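PAN2-PAN3 deadenylation complex catalytic subunit pan2 (Neurospora crassa, PDB 4CZX) probably shortens the poly(A) tails of mRNA as the catalytic subunit of the PAN deadenylase, of which this chain is the N-terminal WD40 domain. Local coordinates at residues L41-T46 / T63-H68; G84-G89 / V93-R98; P102-R107 / L137-N142; R115-T120 / S125-A130; S157-K160 / Y164-A167. All coordinates share one frame; numbering follows the deposited sequence.

Contact 1 (L41-T46 / T63-H68); sequences LLWIGT and TAFRIH
The six-membered part of the Trp43 indole reaches across to Phe65 and Thr63. Trp43 CZ3 comes 4.0 Å from Phe65 CZ, and Trp43 CH2 lies 3.8 Å from Thr63 OG1. Both side chains approach the indole at a slant. Trp43 holds CG anti to its carbonyl carbon (chi1 -69°). With the ring turned across the chain (chi2 84°), the benzo end comes nearer strand 60-66. Phe65 leaves its backbone pointing away. Its CG sits between the backbone N and the carbonyl carbon (chi1 44°), and this brings the far end of the ring back to Trp43. The two strands are the second and fourth of one antiparallel blade, with strand 50-55 between them. The CA atoms of Trp43 and Ala64 are 9.3 Å apart, and no hydrogen bond crosses. The polar ends are used elsewhere: Trp43 NE1 bonds to Asp36, and Thr63 OG1 bonds to Ser53 and to the backbone O of Arg98. Trp43 also meets Phe78 and Phe80. A chain of another protein bonds to the backbone of Ala64 and packs on Phe65. The contact is therefore buried van der Waals packing, with its polar atoms satisfied by other partners.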
# COMPACT_ATOMS: atom_id res chain seq x y z
N LEU A 41 -23.72 -7.29 -24.80
CA LEU A 41 -23.36 -6.80 -23.47
C LEU A 41 -24.47 -6.01 -22.80
O LEU A 41 -25.19 -5.23 -23.45
CB LEU A 41 -22.10 -5.93 -23.55
CG LEU A 41 -20.83 -6.63 -24.04
CD1 LEU A 41 -19.67 -5.64 -24.11
CD2 LEU A 41 -20.50 -7.82 -23.15
N LEU A 42 -24.61 -6.22 -21.50
CA LEU A 42 -25.37 -5.32 -20.64
C LEU A 42 -24.41 -4.63 -19.68
O LEU A 42 -23.60 -5.28 -19.00
CB LEU A 42 -26.44 -6.08 -19.85
CG LEU A 42 -27.31 -5.24 -18.90
CD1 LEU A 42 -28.25 -4.31 -19.67
CD2 LEU A 42 -28.11 -6.14 -17.97
N TRP A 43 -24.49 -3.30 -19.62
CA TRP A 43 -23.63 -2.51 -18.75
C TRP A 43 -24.37 -2.00 -17.51
O TRP A 43 -25.51 -1.53 -17.61
CB TRP A 43 -23.04 -1.34 -19.52
CG TRP A 43 -22.04 -1.79 -20.57
CD1 TRP A 43 -22.32 -2.21 -21.83
CD2 TRP A 43 -20.62 -1.89 -20.41
NE1 TRP A 43 -21.15 -2.55 -22.48
CE2 TRP A 43 -20.09 -2.36 -21.63
CE3 TRP A 43 -19.73 -1.61 -19.36
CZ2 TRP A 43 -18.72 -2.57 -21.84
CZ3 TRP A 43 -18.36 -1.81 -19.56
CH2 TRP A 43 -17.88 -2.28 -20.79
N ILE A 44 -23.71 -2.08 -16.36
CA ILE A 44 -24.29 -1.67 -15.07
C ILE A 44 -23.34 -0.72 -14.36
O ILE A 44 -22.14 -1.01 -14.27
CB ILE A 44 -24.59 -2.89 -14.16
CG1 ILE A 44 -25.45 -3.92 -14.90
CG2 ILE A 44 -25.20 -2.46 -12.81
CD1 ILE A 44 -25.71 -5.18 -14.12
N GLY A 45 -23.84 0.41 -13.86
CA GLY A 45 -22.99 1.34 -13.14
C GLY A 45 -23.23 1.32 -11.64
O GLY A 45 -24.33 1.00 -11.20
N THR A 46 -22.20 1.65 -10.85
CA THR A 46 -22.33 1.77 -9.38
C THR A 46 -22.37 3.22 -8.92
O THR A 46 -22.06 4.14 -9.68
CB THR A 46 -21.16 1.07 -8.60
OG1 THR A 46 -19.99 1.91 -8.63
CG2 THR A 46 -20.82 -0.31 -9.17
N THR A 63 -16.15 -7.59 -18.52
CA THR A 63 -15.14 -6.67 -18.02
C THR A 63 -15.70 -5.77 -16.94
O THR A 63 -16.92 -5.67 -16.77
CB THR A 63 -14.55 -5.78 -19.14
OG1 THR A 63 -15.61 -5.12 -19.82
CG2 THR A 63 -13.72 -6.63 -20.14
N ALA A 64 -14.82 -5.13 -16.19
CA ALA A 64 -15.25 -4.21 -15.14
C ALA A 64 -14.11 -3.28 -14.78
O ALA A 64 -12.96 -3.72 -14.65
CB ALA A 64 -15.74 -4.97 -13.91
N PHE A 65 -14.42 -1.99 -14.65
CA PHE A 65 -13.40 -0.99 -14.35
C PHE A 65 -14.05 0.31 -13.90
O PHE A 65 -15.18 0.61 -14.27
CB PHE A 65 -12.50 -0.74 -15.58
CG PHE A 65 -13.25 -0.63 -16.88
CD1 PHE A 65 -13.71 0.60 -17.34
CD2 PHE A 65 -13.49 -1.75 -17.65
CE1 PHE A 65 -14.42 0.71 -18.56
CE2 PHE A 65 -14.21 -1.66 -18.86
CZ PHE A 65 -14.66 -0.43 -19.31
N ARG A 66 -13.33 1.06 -13.08
CA ARG A 66 -13.85 2.33 -12.59
C ARG A 66 -13.60 3.41 -13.62
O ARG A 66 -12.52 3.50 -14.19
CB ARG A 66 -13.21 2.69 -11.24
CG ARG A 66 -14.00 3.80 -10.54
CD ARG A 66 -13.33 4.21 -9.19
NE ARG A 66 -13.28 3.13 -8.20
CZ ARG A 66 -14.34 2.69 -7.53
NH1 ARG A 66 -15.53 3.22 -7.75
NH2 ARG A 66 -14.21 1.71 -6.63
N ILE A 67 -14.60 4.24 -13.89
CA ILE A 67 -14.49 5.19 -15.00
C ILE A 67 -14.25 6.65 -14.55
O ILE A 67 -14.07 7.53 -15.39
CB ILE A 67 -15.74 5.09 -15.94
CG1 ILE A 67 -17.07 5.30 -15.20
CG2 ILE A 67 -15.77 3.71 -16.59
CD1 ILE A 67 -17.46 6.75 -14.94
N HIS A 68 -14.24 6.90 -13.24
CA HIS A 68 -13.84 8.22 -12.74
C HIS A 68 -13.41 8.07 -11.27
O HIS A 68 -13.64 7.02 -10.69
CB HIS A 68 -14.97 9.26 -12.92
CG HIS A 68 -16.23 8.97 -12.15
ND1 HIS A 68 -17.42 9.60 -12.45
CD2 HIS A 68 -16.48 8.16 -11.10
CE1 HIS A 68 -18.36 9.16 -11.63
NE2 HIS A 68 -17.81 8.30 -10.79

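Contact 2 (G84-G89 / V93-R98); sequences GVIFLG and VYMAAR
Phe87 and Tyr94 are a hydrogen-bonded pair of two antiparallel strands, with a backbone bond each way. Phe87 N donates to Tyr94 O at 2.7 Å, and Tyr94 N returns a bond to Phe87 O. Val85 and Ala96 form the second such pair, with Val85 N to Ala96 O at 2.8 Å. All four bonds are fairly straight. Between them come short CA-H...O contacts, such as Met95 CA to Val85 O at 3.3 Å.

These are strands 85-88 and 93-96, the middle two of a four-stranded beta-propeller blade, joined as a hairpin in the predicted second WD repeat. The N-to-C directions of these short strand segments differ by 157°.

The apolar contacts divide between the two faces of the sheet. On one face the Phe87 and Tyr94 side chains lie alongside, pointing the same way, with Phe87 CD1 3.7 Å from Tyr94 CD2. Val85 CG1 rests over one face of the Phe87 ring. On the other, Ile86 CG2 meets Val93 CG1 at 3.6 Å, and Ile86 CG1 touches Met95 CG. Met95 runs fully extended and packs its CE against the Gly84 backbone.

Arg98 supplies the charged part. Its chain crosses Val85 at about a right angle, with Arg98 CG 3.8 Å from Val85 CG2, a methyl that also lies over one face of the guanidinium, toward its rim. Arg98 NE forms a salt bridge with Asp36, and NH2 bonds to the backbone O of Val81.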
# COMPACT_ATOMS: atom_id res chain seq x y z
N GLY A 84 -16.02 2.05 -28.83
CA GLY A 84 -16.11 1.73 -27.42
C GLY A 84 -17.32 2.32 -26.72
O GLY A 84 -18.31 2.68 -27.35
N VAL A 85 -17.21 2.41 -25.40
CA VAL A 85 -18.32 2.87 -24.57
C VAL A 85 -18.00 4.23 -24.00
O VAL A 85 -16.87 4.48 -23.55
CB VAL A 85 -18.59 1.89 -23.42
CG1 VAL A 85 -19.82 2.37 -22.57
CG2 VAL A 85 -18.77 0.48 -23.96
N ILE A 86 -18.98 5.12 -24.01
CA ILE A 86 -18.84 6.42 -23.37
C ILE A 86 -19.56 6.42 -22.02
O ILE A 86 -20.70 5.94 -21.90
CB ILE A 86 -19.37 7.56 -24.26
CG1 ILE A 86 -18.84 7.39 -25.69
CG2 ILE A 86 -18.98 8.93 -23.70
CD1 ILE A 86 -19.36 8.43 -26.65
N PHE A 87 -18.86 6.90 -21.01
CA PHE A 87 -19.33 6.88 -19.62
C PHE A 87 -19.43 8.30 -19.08
O PHE A 87 -18.48 9.08 -19.22
CB PHE A 87 -18.37 6.08 -18.73
CG PHE A 87 -18.03 4.70 -19.25
CD1 PHE A 87 -16.92 4.50 -20.08
CD2 PHE A 87 -18.77 3.60 -18.85
CE1 PHE A 87 -16.58 3.21 -20.54
CE2 PHE A 87 -18.45 2.33 -19.28
CZ PHE A 87 -17.35 2.12 -20.14
N LEU A 88 -20.55 8.64 -18.46
CA LEU A 88 -20.72 9.99 -17.92
C LEU A 88 -20.77 9.98 -16.39
O LEU A 88 -21.52 9.20 -15.79
CB LEU A 88 -22.00 10.66 -18.46
CG LEU A 88 -22.14 12.14 -18.07
CD1 LEU A 88 -22.77 12.94 -19.20
CD2 LEU A 88 -22.96 12.36 -16.79
N GLY A 89 -19.97 10.84 -15.78
CA GLY A 89 -20.06 11.10 -14.35
C GLY A 89 -20.31 12.59 -14.17
O GLY A 89 -20.28 13.34 -15.15
N VAL A 93 -16.24 12.98 -18.51
CA VAL A 93 -16.73 12.04 -19.50
C VAL A 93 -15.55 11.15 -19.85
O VAL A 93 -14.44 11.64 -20.03
CB VAL A 93 -17.27 12.75 -20.75
CG1 VAL A 93 -17.86 11.75 -21.74
CG2 VAL A 93 -18.31 13.80 -20.37
N TYR A 94 -15.79 9.85 -19.93
CA TYR A 94 -14.73 8.87 -20.13
C TYR A 94 -15.10 7.96 -21.29
O TYR A 94 -16.27 7.59 -21.43
CB TYR A 94 -14.52 8.04 -18.86
CG TYR A 94 -13.39 7.03 -18.94
CD1 TYR A 94 -12.07 7.44 -19.09
CD2 TYR A 94 -13.65 5.67 -18.83
CE1 TYR A 94 -11.03 6.52 -19.16
CE2 TYR A 94 -12.60 4.73 -18.88
CZ TYR A 94 -11.30 5.17 -19.05
OH TYR A 94 -10.28 4.25 -19.12
N MET A 95 -14.12 7.59 -22.10
CA MET A 95 -14.36 6.62 -23.16
C MET A 95 -13.32 5.52 -23.13
O MET A 95 -12.13 5.79 -23.02
CB MET A 95 -14.37 7.29 -24.53
CG MET A 95 -14.74 6.30 -25.63
SD MET A 95 -14.88 7.07 -27.25
CE MET A 95 -15.27 5.61 -28.21
N ALA A 96 -13.77 4.28 -23.22
CA ALA A 96 -12.86 3.14 -23.19
C ALA A 96 -13.39 2.08 -24.14
O ALA A 96 -14.58 2.04 -24.42
CB ALA A 96 -12.73 2.57 -21.78
N ALA A 97 -12.50 1.24 -24.64
CA ALA A 97 -12.91 0.08 -25.41
C ALA A 97 -13.65 -0.84 -24.46
O ALA A 97 -13.51 -0.71 -23.24
CB ALA A 97 -11.69 -0.61 -26.04
N ARG A 98 -14.41 -1.78 -25.00
CA ARG A 98 -15.19 -2.70 -24.17
C ARG A 98 -14.28 -3.64 -23.37
O ARG A 98 -14.70 -4.20 -22.35
CB ARG A 98 -16.17 -3.48 -25.05
CG ARG A 98 -17.27 -2.58 -25.60
CD ARG A 98 -18.02 -3.18 -26.80
NE ARG A 98 -19.14 -2.31 -27.16
CZ ARG A 98 -19.05 -1.29 -28.00
NH1 ARG A 98 -17.89 -1.01 -28.60
NH2 ARG A 98 -20.11 -0.54 -28.27

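Contact 3 (P102-R107 / L137-N142); sequences PIWSIR and LVIDVN. With PO4 (phosphate ion), chain D.
Trp104, Ile106 and Ile139 meet at the seam between two adjacent blades of the beta-propeller. Segment 102-107 carries the outermost strand of one blade, and segment 137-142 belongs to the next. No backbone pairing joins them, and the CA atoms of Trp104 and Val141 are 9.0 Å apart.

One hydrogen bond crosses the seam. Trp104 NE1 donates to the backbone O of Val141 at 3.0 Å. The bond is somewhat bent, at 149°, and the oxygen lies 21° out of the indole plane. The same ring gives its CH2 to Ile139 CG2 at 4.2 Å, and the two side chains meet obliquely. Ile106 and Ile139 reach toward each other tip to tip, with Ile106 CD1 3.7 Å from Ile139 CG2. Thus Trp104 is held at its pyrrole N-H, and its other end rests in apolar contact.

Arg107 takes no part in the seam. Its extended chain presents one guanidinium edge to a phosphate ion, probably from the crystallisation liquor. Arg107 NE bonds to O3 of the phosphate at 2.8 Å, and Arg107 NH2 bonds to O2 at 3.0 Å. Arg91 also binds this ion, and Arg107 NH1 makes a salt bridge with Asp72.

Strand 102-106 pairs with strand 93-96, with a classic beta bulge where Ile103 and Trp104 both face Met95. Strand 135-140 lies between strands 126-131 and 145-151, and Ile139 also packs on Ile127.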
# COMPACT_ATOMS: atom_id res chain seq x y z
N PRO A 102 -8.28 2.21 -22.10
CA PRO A 102 -8.68 3.62 -22.16
C PRO A 102 -8.56 4.21 -23.55
O PRO A 102 -7.60 3.92 -24.28
CB PRO A 102 -7.70 4.29 -21.19
CG PRO A 102 -7.37 3.21 -20.21
CD PRO A 102 -7.25 1.97 -21.07
N ILE A 103 -9.54 5.04 -23.93
CA ILE A 103 -9.52 5.72 -25.22
C ILE A 103 -9.31 7.22 -25.04
O ILE A 103 -8.38 7.78 -25.64
CB ILE A 103 -10.80 5.44 -26.02
CG1 ILE A 103 -10.82 3.98 -26.48
CG2 ILE A 103 -10.91 6.38 -27.21
CD1 ILE A 103 -12.09 3.56 -27.19
N TRP A 104 -10.16 7.87 -24.25
CA TRP A 104 -9.88 9.24 -23.81
C TRP A 104 -10.57 9.63 -22.50
O TRP A 104 -11.43 8.92 -21.98
CB TRP A 104 -10.22 10.28 -24.89
CG TRP A 104 -11.59 10.22 -25.58
CD1 TRP A 104 -11.84 9.83 -26.87
CD2 TRP A 104 -12.87 10.61 -25.03
NE1 TRP A 104 -13.18 9.94 -27.15
CE2 TRP A 104 -13.84 10.41 -26.05
CE3 TRP A 104 -13.30 11.10 -23.78
CZ2 TRP A 104 -15.20 10.67 -25.86
CZ3 TRP A 104 -14.65 11.36 -23.60
CH2 TRP A 104 -15.58 11.15 -24.63
N SER A 105 -10.15 10.77 -21.97
CA SER A 105 -10.64 11.24 -20.68
C SER A 105 -10.81 12.75 -20.74
O SER A 105 -9.87 13.47 -21.09
CB SER A 105 -9.67 10.84 -19.56
OG SER A 105 -10.15 11.26 -18.29
N ILE A 106 -12.01 13.23 -20.43
CA ILE A 106 -12.25 14.66 -20.46
C ILE A 106 -12.76 15.10 -19.09
O ILE A 106 -13.79 14.63 -18.61
CB ILE A 106 -13.27 15.04 -21.57
CG1 ILE A 106 -12.73 14.62 -22.95
CG2 ILE A 106 -13.55 16.53 -21.54
CD1 ILE A 106 -13.70 14.89 -24.11
N ARG A 107 -12.01 15.99 -18.46
CA ARG A 107 -12.38 16.50 -17.14
C ARG A 107 -12.30 18.02 -17.22
O ARG A 107 -11.31 18.63 -16.81
CB ARG A 107 -11.46 15.94 -16.05
CG ARG A 107 -12.02 16.13 -14.63
CD ARG A 107 -11.10 15.57 -13.54
NE ARG A 107 -11.73 15.76 -12.23
CZ ARG A 107 -12.61 14.91 -11.69
NH1 ARG A 107 -12.93 13.79 -12.32
NH2 ARG A 107 -13.16 15.19 -10.51
N LEU A 137 -21.83 21.20 -22.85
CA LEU A 137 -20.62 21.04 -23.63
C LEU A 137 -20.85 20.11 -24.81
O LEU A 137 -21.56 19.11 -24.69
CB LEU A 137 -19.47 20.50 -22.77
CG LEU A 137 -19.04 21.36 -21.58
CD1 LEU A 137 -19.67 20.83 -20.30
CD2 LEU A 137 -17.53 21.41 -21.49
N VAL A 138 -20.25 20.46 -25.93
CA VAL A 138 -20.27 19.62 -27.12
C VAL A 138 -18.90 18.94 -27.25
O VAL A 138 -17.86 19.60 -27.20
CB VAL A 138 -20.59 20.45 -28.38
CG1 VAL A 138 -20.73 19.54 -29.57
CG2 VAL A 138 -21.88 21.26 -28.18
N ILE A 139 -18.90 17.62 -27.40
CA ILE A 139 -17.66 16.83 -27.45
C ILE A 139 -17.51 16.09 -28.78
O ILE A 139 -18.44 15.39 -29.22
CB ILE A 139 -17.60 15.82 -26.28
CG1 ILE A 139 -17.40 16.56 -24.95
CG2 ILE A 139 -16.49 14.79 -26.50
CD1 ILE A 139 -17.65 15.71 -23.70
N ASP A 140 -16.35 16.26 -29.41
CA ASP A 140 -15.94 15.48 -30.58
C ASP A 140 -15.50 14.11 -30.08
O ASP A 140 -14.49 14.00 -29.39
CB ASP A 140 -14.80 16.18 -31.34
CG ASP A 140 -14.40 15.47 -32.64
OD1 ASP A 140 -14.50 14.22 -32.75
OD2 ASP A 140 -13.94 16.17 -33.56
N VAL A 141 -16.27 13.09 -30.43
CA VAL A 141 -16.04 11.74 -29.94
C VAL A 141 -14.80 11.11 -30.58
O VAL A 141 -14.11 10.28 -29.97
CB VAL A 141 -17.30 10.86 -30.19
CG1 VAL A 141 -17.06 9.42 -29.81
CG2 VAL A 141 -18.49 11.43 -29.36
N ASN A 142 -14.48 11.53 -31.80
CA ASN A 142 -13.30 11.00 -32.48
C ASN A 142 -12.01 11.55 -31.89
O ASN A 142 -11.05 10.81 -31.67
CB ASN A 142 -13.37 11.28 -33.97
CG ASN A 142 -14.51 10.55 -34.64
OD1 ASN A 142 -14.75 9.38 -34.35
ND2 ASN A 142 -15.24 11.24 -35.50
P PO4 D . -10.91 18.36 -9.54
O1 PO4 D . -11.61 19.68 -9.37
O2 PO4 D . -11.72 17.28 -8.85
O3 PO4 D . -10.77 18.04 -11.01
O4 PO4 D . -9.52 18.43 -8.93

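Contact 4 (R115-T120 / S125-A130); sequences RAMSFT and SEILVA
Thr120 and Glu126 are joined by a side-chain hydrogen bond. Thr120 OG1 donates to Glu126 OE1 at 2.7 Å, on the anti side of the carboxylate and 27° out of its plane. A water bridges the same two residues. It accepts from Thr120 N at 2.8 Å and donates to Glu126 O. The extended chain of Glu126 places OE1 at the threonine, and Lys122 holds OE2.

An apolar row lies beside this. Phe119 CD1 touches Ile127 CG2 at 3.8 Å, and Met117 SD lies 3.8 Å from Ile127 CD1. Met117 and Val129 run side by side, with Met117 CB 3.6 Å from Val129 CG1. Leu79 of the preceding blade packs against Met117, Phe119 and Ile127.

The backbone sets this register. Ser118 and Leu128 bond both ways, and Ala130 N bonds to Ala116 O. Ala130 O takes two donors, Arg115 N at 2.8 Å and Ala116 N at 3.0 Å. The guanidinium of Arg115 lies further out, in a salt bridge with Asp113 and cation-pi contact with Trp132.

Arg115 and Ala116 both face Ala130, a classic beta bulge. The whole is the first hairpin of a WD40 propeller blade, strands 114-119 and 126-131.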
# COMPACT_ATOMS: atom_id res chain seq x y z
N ARG A 115 -25.33 15.27 -15.87
CA ARG A 115 -26.35 14.25 -15.60
C ARG A 115 -26.76 13.44 -16.82
O ARG A 115 -27.35 12.36 -16.70
CB ARG A 115 -27.61 14.90 -15.01
CG ARG A 115 -27.40 15.58 -13.65
CD ARG A 115 -26.98 14.58 -12.58
NE ARG A 115 -26.80 15.28 -11.29
CZ ARG A 115 -27.77 15.50 -10.41
NH1 ARG A 115 -29.01 15.07 -10.64
NH2 ARG A 115 -27.50 16.16 -9.28
N ALA A 116 -26.46 13.98 -18.01
CA ALA A 116 -27.03 13.43 -19.22
C ALA A 116 -26.18 13.73 -20.43
O ALA A 116 -25.51 14.76 -20.53
CB ALA A 116 -28.45 14.00 -19.44
N MET A 117 -26.25 12.83 -21.39
CA MET A 117 -25.69 13.12 -22.69
C MET A 117 -26.40 12.39 -23.80
O MET A 117 -27.09 11.39 -23.58
CB MET A 117 -24.23 12.77 -22.71
CG MET A 117 -24.04 11.37 -22.47
SD MET A 117 -22.28 11.18 -22.59
CE MET A 117 -22.33 9.58 -22.06
N SER A 118 -26.20 12.90 -25.01
CA SER A 118 -26.86 12.34 -26.19
C SER A 118 -26.01 12.57 -27.42
O SER A 118 -25.10 13.41 -27.42
CB SER A 118 -28.24 12.98 -26.39
OG SER A 118 -28.11 14.31 -26.87
N PHE A 119 -26.31 11.85 -28.48
CA PHE A 119 -25.75 12.18 -29.77
C PHE A 119 -26.43 13.43 -30.30
O PHE A 119 -27.37 13.95 -29.68
CB PHE A 119 -25.88 10.99 -30.73
CG PHE A 119 -25.13 9.78 -30.24
CD1 PHE A 119 -23.75 9.77 -30.23
CD2 PHE A 119 -25.81 8.66 -29.78
CE1 PHE A 119 -23.04 8.67 -29.76
CE2 PHE A 119 -25.12 7.56 -29.31
CZ PHE A 119 -23.73 7.56 -29.31
N THR A 120 -25.94 13.94 -31.42
CA THR A 120 -26.44 15.19 -31.98
C THR A 120 -26.76 14.96 -33.45
O THR A 120 -27.30 13.91 -33.81
CB THR A 120 -25.43 16.35 -31.81
OG1 THR A 120 -24.26 16.10 -32.61
CG2 THR A 120 -25.02 16.49 -30.33
N SER A 125 -20.33 10.71 -34.05
CA SER A 125 -19.08 11.46 -34.02
C SER A 125 -19.08 12.56 -32.95
O SER A 125 -18.03 13.10 -32.60
CB SER A 125 -18.79 12.09 -35.39
OG SER A 125 -18.90 11.13 -36.43
N GLU A 126 -20.27 12.90 -32.45
CA GLU A 126 -20.40 14.03 -31.53
C GLU A 126 -21.46 13.81 -30.46
O GLU A 126 -22.52 13.24 -30.72
CB GLU A 126 -20.72 15.30 -32.33
CG GLU A 126 -20.77 16.59 -31.53
CD GLU A 126 -21.16 17.80 -32.38
OE1 GLU A 126 -22.37 18.07 -32.53
OE2 GLU A 126 -20.25 18.49 -32.89
N ILE A 127 -21.17 14.25 -29.24
CA ILE A 127 -22.17 14.20 -28.19
C ILE A 127 -22.40 15.55 -27.53
O ILE A 127 -21.54 16.43 -27.55
CB ILE A 127 -21.79 13.19 -27.08
CG1 ILE A 127 -20.42 13.51 -26.49
CG2 ILE A 127 -21.87 11.77 -27.61
CD1 ILE A 127 -20.02 12.59 -25.35
N LEU A 128 -23.60 15.70 -26.97
CA LEU A 128 -23.94 16.85 -26.14
C LEU A 128 -24.00 16.39 -24.70
O LEU A 128 -24.58 15.35 -24.41
CB LEU A 128 -25.29 17.43 -26.58
CG LEU A 128 -25.89 18.54 -25.70
CD1 LEU A 128 -25.10 19.84 -25.82
CD2 LEU A 128 -27.36 18.76 -26.06
N VAL A 129 -23.39 17.13 -23.78
CA VAL A 129 -23.46 16.73 -22.38
C VAL A 129 -23.98 17.92 -21.57
O VAL A 129 -23.67 19.07 -21.87
CB VAL A 129 -22.10 16.22 -21.81
CG1 VAL A 129 -21.49 15.13 -22.72
CG2 VAL A 129 -21.12 17.35 -21.56
N ALA A 130 -24.79 17.62 -20.57
CA ALA A 130 -25.45 18.64 -19.77
C ALA A 130 -25.80 18.07 -18.40
O ALA A 130 -25.59 16.88 -18.14
CB ALA A 130 -26.72 19.15 -20.47
O HOH W 1 -23.90 13.06 -33.14

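Contact 5 (S157-K160 / Y164-A167); sequences SFLK and YICA
Leu159 and Ala167 pack together in the first hairpin of a propeller blade, within the predicted fourth WD repeat. Strands 158-160 and 165-167 run antiparallel here. The N-to-C directions of these short segments differ by 167°.

Lys160 and Cys166 form the hydrogen-bonded pair. Cys166 N donates to Lys160 O at 2.8 Å in a nearly straight bond. Lys160 N returns a more bent one to Cys166 O at 3.0 Å. Weak CA-H...O contacts fill the non-hydrogen-bonded positions, such as Leu159 CA to Cys166 O at 3.4 Å.

One branch of Leu159 carries the apolar contact. Its CD2 sits 3.5 Å from Ala167 CB and 4.1 Å from Ile165 CG2. Leu159 holds CG anti to its carbonyl carbon (chi1 -64°) and CD1 anti to CA, which turns CD2 back to the partner strand. Lys160 and Cys166 point to the other face of the sheet. There the extended lysine is exposed, and its NZ makes a salt bridge with Asp199.

Ser157 and Phe158 both face Ala168, a classic beta bulge where the chain turns a corner. Ser157 OG bonds to Trp132 and to a MES molecule, probably from the crystallisation liquor. The Leu159 face packs on Ala116 and Ser118 of strand 114-119, Lys160 and Cys166 touch Thr200 of strand 194-200, and strand 173-177 pairs with strand 165-169 at its other edge.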
# COMPACT_ATOMS: atom_id res chain seq x y z
N SER A 157 -31.96 16.49 -16.83
CA SER A 157 -31.73 15.16 -16.25
C SER A 157 -31.57 14.04 -17.29
O SER A 157 -30.99 13.00 -16.97
CB SER A 157 -32.88 14.79 -15.31
OG SER A 157 -32.98 15.73 -14.25
N PHE A 158 -32.11 14.25 -18.49
CA PHE A 158 -32.03 13.29 -19.60
C PHE A 158 -31.85 14.02 -20.91
O PHE A 158 -32.40 15.11 -21.11
CB PHE A 158 -33.29 12.42 -19.74
CG PHE A 158 -33.56 11.53 -18.57
CD1 PHE A 158 -34.34 11.98 -17.52
CD2 PHE A 158 -33.08 10.24 -18.54
CE1 PHE A 158 -34.61 11.16 -16.44
CE2 PHE A 158 -33.35 9.42 -17.46
CZ PHE A 158 -34.12 9.87 -16.41
N LEU A 159 -31.11 13.38 -21.82
CA LEU A 159 -30.96 13.81 -23.21
C LEU A 159 -31.00 12.57 -24.09
O LEU A 159 -30.37 11.57 -23.77
CB LEU A 159 -29.63 14.54 -23.42
CG LEU A 159 -29.40 15.87 -22.69
CD1 LEU A 159 -27.94 16.31 -22.83
CD2 LEU A 159 -30.31 16.93 -23.27
N LYS A 160 -31.76 12.62 -25.18
CA LYS A 160 -31.65 11.55 -26.18
C LYS A 160 -32.01 12.06 -27.57
O LYS A 160 -33.01 12.76 -27.76
CB LYS A 160 -32.53 10.35 -25.81
CG LYS A 160 -32.50 9.23 -26.86
CD LYS A 160 -32.93 7.87 -26.30
CE LYS A 160 -33.04 6.81 -27.41
NZ LYS A 160 -33.36 5.46 -26.84
N TYR A 164 -35.03 14.69 -33.04
CA TYR A 164 -34.51 15.90 -32.40
C TYR A 164 -33.85 15.46 -31.11
O TYR A 164 -34.00 14.30 -30.71
CB TYR A 164 -35.61 16.92 -32.09
CG TYR A 164 -36.49 17.28 -33.26
CD1 TYR A 164 -36.01 18.05 -34.31
CD2 TYR A 164 -37.81 16.85 -33.32
CE1 TYR A 164 -36.80 18.37 -35.39
CE2 TYR A 164 -38.62 17.17 -34.39
CZ TYR A 164 -38.11 17.94 -35.42
OH TYR A 164 -38.91 18.26 -36.49
N ILE A 165 -33.15 16.37 -30.45
CA ILE A 165 -32.62 16.08 -29.13
C ILE A 165 -33.73 16.33 -28.12
O ILE A 165 -34.18 17.46 -27.95
CB ILE A 165 -31.38 16.93 -28.79
CG1 ILE A 165 -30.22 16.56 -29.72
CG2 ILE A 165 -30.97 16.75 -27.33
CD1 ILE A 165 -29.03 17.49 -29.60
N CYS A 166 -34.19 15.27 -27.47
CA CYS A 166 -35.25 15.40 -26.48
C CYS A 166 -34.61 15.53 -25.11
O CYS A 166 -33.88 14.66 -24.65
CB CYS A 166 -36.22 14.23 -26.54
SG CYS A 166 -36.98 14.03 -28.17
N ALA A 167 -34.92 16.66 -24.48
CA ALA A 167 -34.18 17.10 -23.30
C ALA A 167 -35.10 17.27 -22.10
O ALA A 167 -35.87 18.22 -22.04
CB ALA A 167 -33.47 18.40 -23.61

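In the fold
Contacts 2, 4 and 5 are hairpins of three successive blades, built on backbone bonds. Contacts 1 and 3 bridge strands that are not paired, so side chains do the work. Contact 3 joins two blades, sharing one with contact 2 and the other with contact 4. Contacts 1 to 4 are buried. The centre of contact 5 lies about 11 Å from the chain's centre, nearer than any other, yet this contact is only partly buried and has an exposed lysine. The centre of contact 3 is the furthest out, at about 20 Å. Between blades the chemistry is mainly apolar: Met117 of contact 4 meets Ile86 and Leu88 of contact 2, and contacts 4 and 5 also touch. Contacts 1 and 2 touch through packing of Ile67 on Phe87.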